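Local coordinates for cellulosomal scaffoldin (Bacteroides cellulosolvens, PDB 2XBT), which probably binds cellulose through this family 3b carbohydrate-binding module, one domain of the large scaffold protein of a bacterial cellulosome, at residues S132-G135 and S136-Q139; D64-I68 and G69-A73. All coordinates share one frame; numbering follows the deposited sequence.

Contact 1: residues S132-G135 and S136-Q139; sequences SYPG and SMSQ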
ATOM      1  N   SER A 132       5.562   8.467   0.651  1.00 16.40           N
ATOM      2  CA  SER A 132       4.404   7.790   1.231  1.00 19.78           C
ATOM      3  C   SER A 132       4.465   7.656   2.751  1.00 19.92           C
ATOM      4  O   SER A 132       3.479   7.279   3.387  1.00 20.30           O
ATOM      5  CB  SER A 132       4.184   6.424   0.568  1.00 17.32           C
ATOM      6  OG  SER A 132       3.740   6.573  -0.781  1.00 19.19           O
ATOM      7  N   TYR A 133       5.617   7.962   3.345  1.00 18.09           N
ATOM      8  CA  TYR A 133       5.706   7.856   4.810  1.00 19.47           C
ATOM      9  C   TYR A 133       4.934   8.994   5.474  1.00 18.41           C
ATOM     10  O   TYR A 133       5.250  10.171   5.267  1.00 22.14           O
ATOM     11  CB  TYR A 133       7.155   7.871   5.293  1.00 18.17           C
ATOM     12  CG  TYR A 133       7.273   7.861   6.812  1.00 23.28           C
ATOM     13  CD1 TYR A 133       6.929   6.730   7.550  1.00 22.78           C
ATOM     14  CD2 TYR A 133       7.715   8.988   7.503  1.00 24.31           C
ATOM     15  CE1 TYR A 133       7.033   6.723   8.965  1.00 23.20           C
ATOM     16  CE2 TYR A 133       7.823   8.993   8.897  1.00 23.44           C
ATOM     17  CZ  TYR A 133       7.482   7.866   9.620  1.00 26.92           C
ATOM     18  OH  TYR A 133       7.591   7.879  10.998  1.00 29.28           O
ATOM     19  N   PRO A 134       3.936   8.654   6.289  1.00 20.44           N
ATOM     20  CA  PRO A 134       3.042   9.681   6.834  1.00 24.80           C
ATOM     21  C   PRO A 134       3.400  10.132   8.245  1.00 25.52           C
ATOM     22  O   PRO A 134       2.633  10.893   8.852  1.00 30.61           O
ATOM     23  CB  PRO A 134       1.705   8.954   6.889  1.00 23.01           C
ATOM     24  CG  PRO A 134       2.103   7.514   7.224  1.00 26.80           C
ATOM     25  CD  PRO A 134       3.526   7.300   6.714  1.00 21.56           C
ATOM     26  N   GLY A 135       4.531   9.680   8.764  1.00 24.75           N
ATOM     27  CA  GLY A 135       4.837   9.913  10.163  1.00 26.97           C
ATOM     28  C   GLY A 135       4.347   8.706  10.935  1.00 31.52           C
ATOM     29  O   GLY A 135       3.925   7.718  10.326  1.00 25.49           O
ATOM     30  N   SER A 136       4.411   8.771  12.264  1.00 31.41           N
ATOM     31  CA  SER A 136       3.998   7.651  13.104  1.00 30.57           C
ATOM     32  C   SER A 136       2.491   7.476  13.069  1.00 29.08           C
ATOM     33  O   SER A 136       1.748   8.396  13.406  1.00 32.77           O
ATOM     34  CB  SER A 136       4.448   7.864  14.548  1.00 34.22           C
ATOM     35  OG  SER A 136       5.855   7.992  14.613  1.00 38.53           O
ATOM     36  N   MET A 137       2.041   6.295  12.660  1.00 30.22           N
ATOM     37  CA  MET A 137       0.618   5.963  12.686  1.00 33.74           C
ATOM     38  C   MET A 137       0.452   4.583  13.302  1.00 35.20           C
ATOM     39  O   MET A 137       0.583   3.566  12.624  1.00 30.58           O
ATOM     40  CB  MET A 137       0.002   5.970  11.283  1.00 31.76           C
ATOM     41  CG  MET A 137      -0.115   7.330  10.634  1.00 31.97           C
ATOM     42  SD  MET A 137      -0.999   7.256   9.056  1.00 32.76           S
ATOM     43  CE  MET A 137      -2.626   6.804   9.601  1.00 30.32           C
ATOM     44  N   SER A 138       0.184   4.558  14.601  1.00 40.06           N
ATOM     45  CA  SER A 138      -0.011   3.306  15.306  1.00 41.06           C
ATOM     46  C   SER A 138      -1.385   2.744  14.973  1.00 39.78           C
ATOM     47  O   SER A 138      -1.539   1.542  14.775  1.00 48.64           O
ATOM     48  CB  SER A 138       0.128   3.524  16.816  1.00 44.92           C
ATOM     49  OG  SER A 138      -0.737   4.561  17.250  1.00 52.79           O
ATOM     50  N   GLN A 139      -2.385   3.614  14.910  1.00 40.76           N
ATOM     51  CA  GLN A 139      -3.738   3.171  14.602  1.00 43.15           C
ATOM     52  C   GLN A 139      -4.093   3.422  13.137  1.00 36.55           C
ATOM     53  O   GLN A 139      -3.580   4.354  12.531  1.00 34.53           O
ATOM     54  CB  GLN A 139      -4.740   3.866  15.522  1.00 48.03           C
ATOM     55  CG  GLN A 139      -4.464   3.634  17.004  1.00 52.24           C
ATOM     56  CD  GLN A 139      -5.726   3.660  17.849  1.00 61.49           C
ATOM     57  OE1 GLN A 139      -5.956   4.600  18.615  1.00 63.58           O
ATOM     58  NE2 GLN A 139      -6.550   2.621  17.716  1.00 58.37           N
TER
HETATM   59  O   HOH W   1       0.947  10.785  11.412  1.00 42.98           O
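Pro134 and Met137 show how a loop without regular secondary structure can pack against itself, their side chains crossing at about a right angle. Met137 is the one to trace. Its CB sets off toward the proline, and CG passes 4.1 Å from Pro134 CG and equally near the carbonyl O of Gly135. An extended chain then carries SD straight on to the proline ring, where the sulfur lies 3.6 Å from Pro134 CG and only slightly farther from Pro134 CB. At SD the chain bends (chi3 67°), and CE swings aside, 5.3 Å from Pro134 CG. Both side chains also rest on Phe14 of strand 10-15, which extends the apolar patch into the fold.

A second element is the ring of Tyr133. CG anti to the backbone N (chi1 176°) swings the ring forward along the chain, where the amide N of Gly135 sits 3.3 Å above its plane, over the centre. Farther out, Tyr133 OH comes within 3.5 Å of Ser136 N at an oblique angle to the ring. The tyrosine hydroxyl bonds instead to Ala19 O, while Ser136 OG bonds to Gly18 O with Ala19 O also within bonding reach, so its single proton is shared or alternates between the two.

Gly135, with a positive phi, turns the backbone between these groups; a CB there would run into the preceding carbonyl and the next amide. One water donates to both Pro134 O and Ser136 O, bridging the bend. The whole is an irregular surface loop between strands 125-126 and 147-150 of the CBM3 beta-sandwich, tied to the loop after strand 10-15 by Asn16, whose OD1 takes Met137 N and whose ND2 reaches Gly135 O.

Contact 2: residues D64-I68 and G69-A73; sequences DYVSI and GSASA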
ATOM      1  N   ASP A  64       3.617 -10.468   5.518  1.00 28.80           N
ATOM      2  CA  ASP A  64       3.349 -11.042   6.833  1.00 25.91           C
ATOM      3  C   ASP A  64       1.929 -11.587   6.933  1.00 35.26           C
ATOM      4  O   ASP A  64       1.709 -12.686   7.443  1.00 34.73           O
ATOM      5  CB  ASP A  64       3.538  -9.994   7.929  1.00 28.85           C
ATOM      6  CG  ASP A  64       4.989  -9.532   8.066  1.00 33.80           C
ATOM      7  OD1 ASP A  64       5.921 -10.309   7.763  1.00 33.72           O
ATOM      8  OD2 ASP A  64       5.187  -8.372   8.476  1.00 34.81           O
ATOM      9  N   TYR A  65       0.960 -10.797   6.482  1.00 26.76           N
ATOM     10  CA  TYR A  65      -0.435 -11.192   6.589  1.00 28.48           C
ATOM     11  C   TYR A  65      -1.297 -10.586   5.486  1.00 27.57           C
ATOM     12  O   TYR A  65      -1.230  -9.387   5.218  1.00 25.91           O
ATOM     13  CB  TYR A  65      -0.996 -10.811   7.958  1.00 30.33           C
ATOM     14  CG  TYR A  65      -2.464 -11.154   8.111  1.00 29.58           C
ATOM     15  CD1 TYR A  65      -2.885 -12.473   8.077  1.00 29.73           C
ATOM     16  CD2 TYR A  65      -3.419 -10.161   8.292  1.00 28.10           C
ATOM     17  CE1 TYR A  65      -4.220 -12.807   8.215  1.00 28.77           C
ATOM     18  CE2 TYR A  65      -4.769 -10.482   8.435  1.00 28.08           C
ATOM     19  CZ  TYR A  65      -5.153 -11.813   8.395  1.00 27.95           C
ATOM     20  OH  TYR A  65      -6.476 -12.171   8.532  1.00 31.57           O
ATOM     21  N   VAL A  66      -2.090 -11.427   4.832  1.00 24.75           N
ATOM     22  CA  VAL A  66      -3.064 -10.942   3.866  1.00 23.60           C
ATOM     23  C   VAL A  66      -4.347 -11.707   4.122  1.00 28.61           C
ATOM     24  O   VAL A  66      -4.374 -12.932   3.982  1.00 28.22           O
ATOM     25  CB  VAL A  66      -2.603 -11.179   2.428  1.00 23.40           C
ATOM     26  CG1 VAL A  66      -3.609 -10.590   1.454  1.00 25.20           C
ATOM     27  CG2 VAL A  66      -1.210 -10.587   2.210  1.00 26.63           C
ATOM     28  N   SER A  67      -5.398 -10.995   4.513  1.00 25.01           N
ATOM     29  CA  SER A  67      -6.616 -11.646   4.999  1.00 26.16           C
ATOM     30  C   SER A  67      -7.409 -12.363   3.908  1.00 24.97           C
ATOM     31  O   SER A  67      -8.182 -13.274   4.200  1.00 26.97           O
ATOM     32  CB  SER A  67      -7.508 -10.651   5.737  1.00 26.89           C
ATOM     33  OG  SER A  67      -8.066  -9.699   4.854  1.00 23.76           O
ATOM     34  N   ILE A  68      -7.232 -11.949   2.659  1.00 22.41           N
ATOM     35  CA  ILE A  68      -7.858 -12.621   1.524  1.00 28.81           C
ATOM     36  C   ILE A  68      -6.834 -12.783   0.422  1.00 30.21           C
ATOM     37  O   ILE A  68      -6.229 -11.801  -0.000  1.00 28.52           O
ATOM     38  CB  ILE A  68      -9.028 -11.804   0.934  1.00 24.66           C
ATOM     39  CG1 ILE A  68     -10.044 -11.435   2.012  1.00 27.06           C
ATOM     40  CG2 ILE A  68      -9.674 -12.556  -0.232  1.00 28.98           C
ATOM     41  CD1 ILE A  68     -11.169 -10.553   1.479  1.00 24.78           C
ATOM     42  N   GLY A  69      -6.649 -14.018  -0.043  1.00 23.57           N
ATOM     43  CA  GLY A  69      -5.687 -14.327  -1.086  1.00 21.20           C
ATOM     44  C   GLY A  69      -4.245 -14.147  -0.642  1.00 24.66           C
ATOM     45  O   GLY A  69      -3.856 -14.559   0.463  1.00 29.00           O
ATOM     46  N   SER A  70      -3.455 -13.507  -1.501  1.00 26.58           N
ATOM     47  CA  SER A  70      -2.039 -13.281  -1.244  1.00 26.56           C
ATOM     48  C   SER A  70      -1.550 -12.014  -1.947  1.00 29.08           C
ATOM     49  O   SER A  70      -2.193 -11.508  -2.868  1.00 23.43           O
ATOM     50  CB  SER A  70      -1.209 -14.472  -1.727  1.00 25.58           C
ATOM     51  OG  SER A  70      -1.320 -14.603  -3.130  1.00 28.77           O
ATOM     52  N   ALA A  71      -0.397 -11.522  -1.512  1.00 24.32           N
ATOM     53  CA  ALA A  71       0.175 -10.297  -2.056  1.00 25.15           C
ATOM     54  C   ALA A  71       1.610 -10.535  -2.483  1.00 24.03           C
ATOM     55  O   ALA A  71       2.321 -11.327  -1.865  1.00 27.23           O
ATOM     56  CB  ALA A  71       0.132  -9.207  -1.005  1.00 23.55           C
ATOM     57  N   SER A  72       2.042  -9.835  -3.528  1.00 26.90           N
ATOM     58  CA  SER A  72       3.446  -9.862  -3.937  1.00 26.21           C
ATOM     59  C   SER A  72       3.849  -8.448  -4.324  1.00 25.75           C
ATOM     60  O   SER A  72       2.996  -7.598  -4.542  1.00 22.08           O
ATOM     61  CB  SER A  72       3.661 -10.813  -5.107  1.00 26.52           C
ATOM     62  OG  SER A  72       2.951 -10.393  -6.247  1.00 27.29           O
ATOM     63  N   ALA A  73       5.145  -8.187  -4.410  1.00 25.52           N
ATOM     64  CA  ALA A  73       5.592  -6.816  -4.607  1.00 20.45           C
ATOM     65  C   ALA A  73       6.739  -6.737  -5.591  1.00 24.65           C
ATOM     66  O   ALA A  73       7.546  -7.667  -5.714  1.00 25.98           O
ATOM     67  CB  ALA A  73       6.001  -6.199  -3.283  1.00 23.81           C
TER
HETATM   68  O   HOH W   2      -5.496 -11.437  -2.925  1.00 25.32           O
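Val66 and Ala71 make the apolar part of this turn, with Val66 CG2 3.7 Å from Ala71 CB. With CG1 anti to the backbone N (chi1 -177°), the two valine methyls divide the work: CG2 reaches Ala71, while CG1 lies 4.1 Å from Ser70 CA and at a similar distance from Gly69 O. With an alanine in place of Val66 both methyls are gone, which is likely to open a gap beside Ala71 and Ser70.

The polar part is carried by backbone and solvent. A water lies 3.0 Å from Ile68 O, to which it can donate, though it has more acceptors in reach than protons, and it accepts a weak bond from Ser70 N. Gly69 has a phi of 68°, and a CB on it would clash with Ile68 O. Ser67 OG, at the outside of the bend, bonds to Thr112 N.

The turn joins two sheets. Strand 59-66 pairs with strand 110-119, where Asp64 and Tyr65 both face Gln114 in a classic beta bulge, whereas strand 71-82 pairs with strand 85-93. This is a beta-arch: Ala71 packs on Ser63 and Ala73 on Tyr61 across the sheets, with Ile91 and Leu93 beside Ala71 in its own.

How the contacts relate
From the N terminus, the chain comes first to contact 2, which closes the short bend at residues 67-70 as the chain passes from one sheet of the sandwich to the other. It then runs through strands 71-82 and 85-93, then 110-119 and the short strand 125-126 among others, before contact 1 folds the loop that leads toward strand 147-150. The two are in series, neither nested nor crossed, with centres about 20 Å apart and nearest atoms about 13 Å apart. The principle is common to both: a tight local closure whose flanks lean on each sheet. Contact 1 touches strands 10-15 and 45-51; contact 2 touches strands 110-119 and 85-93.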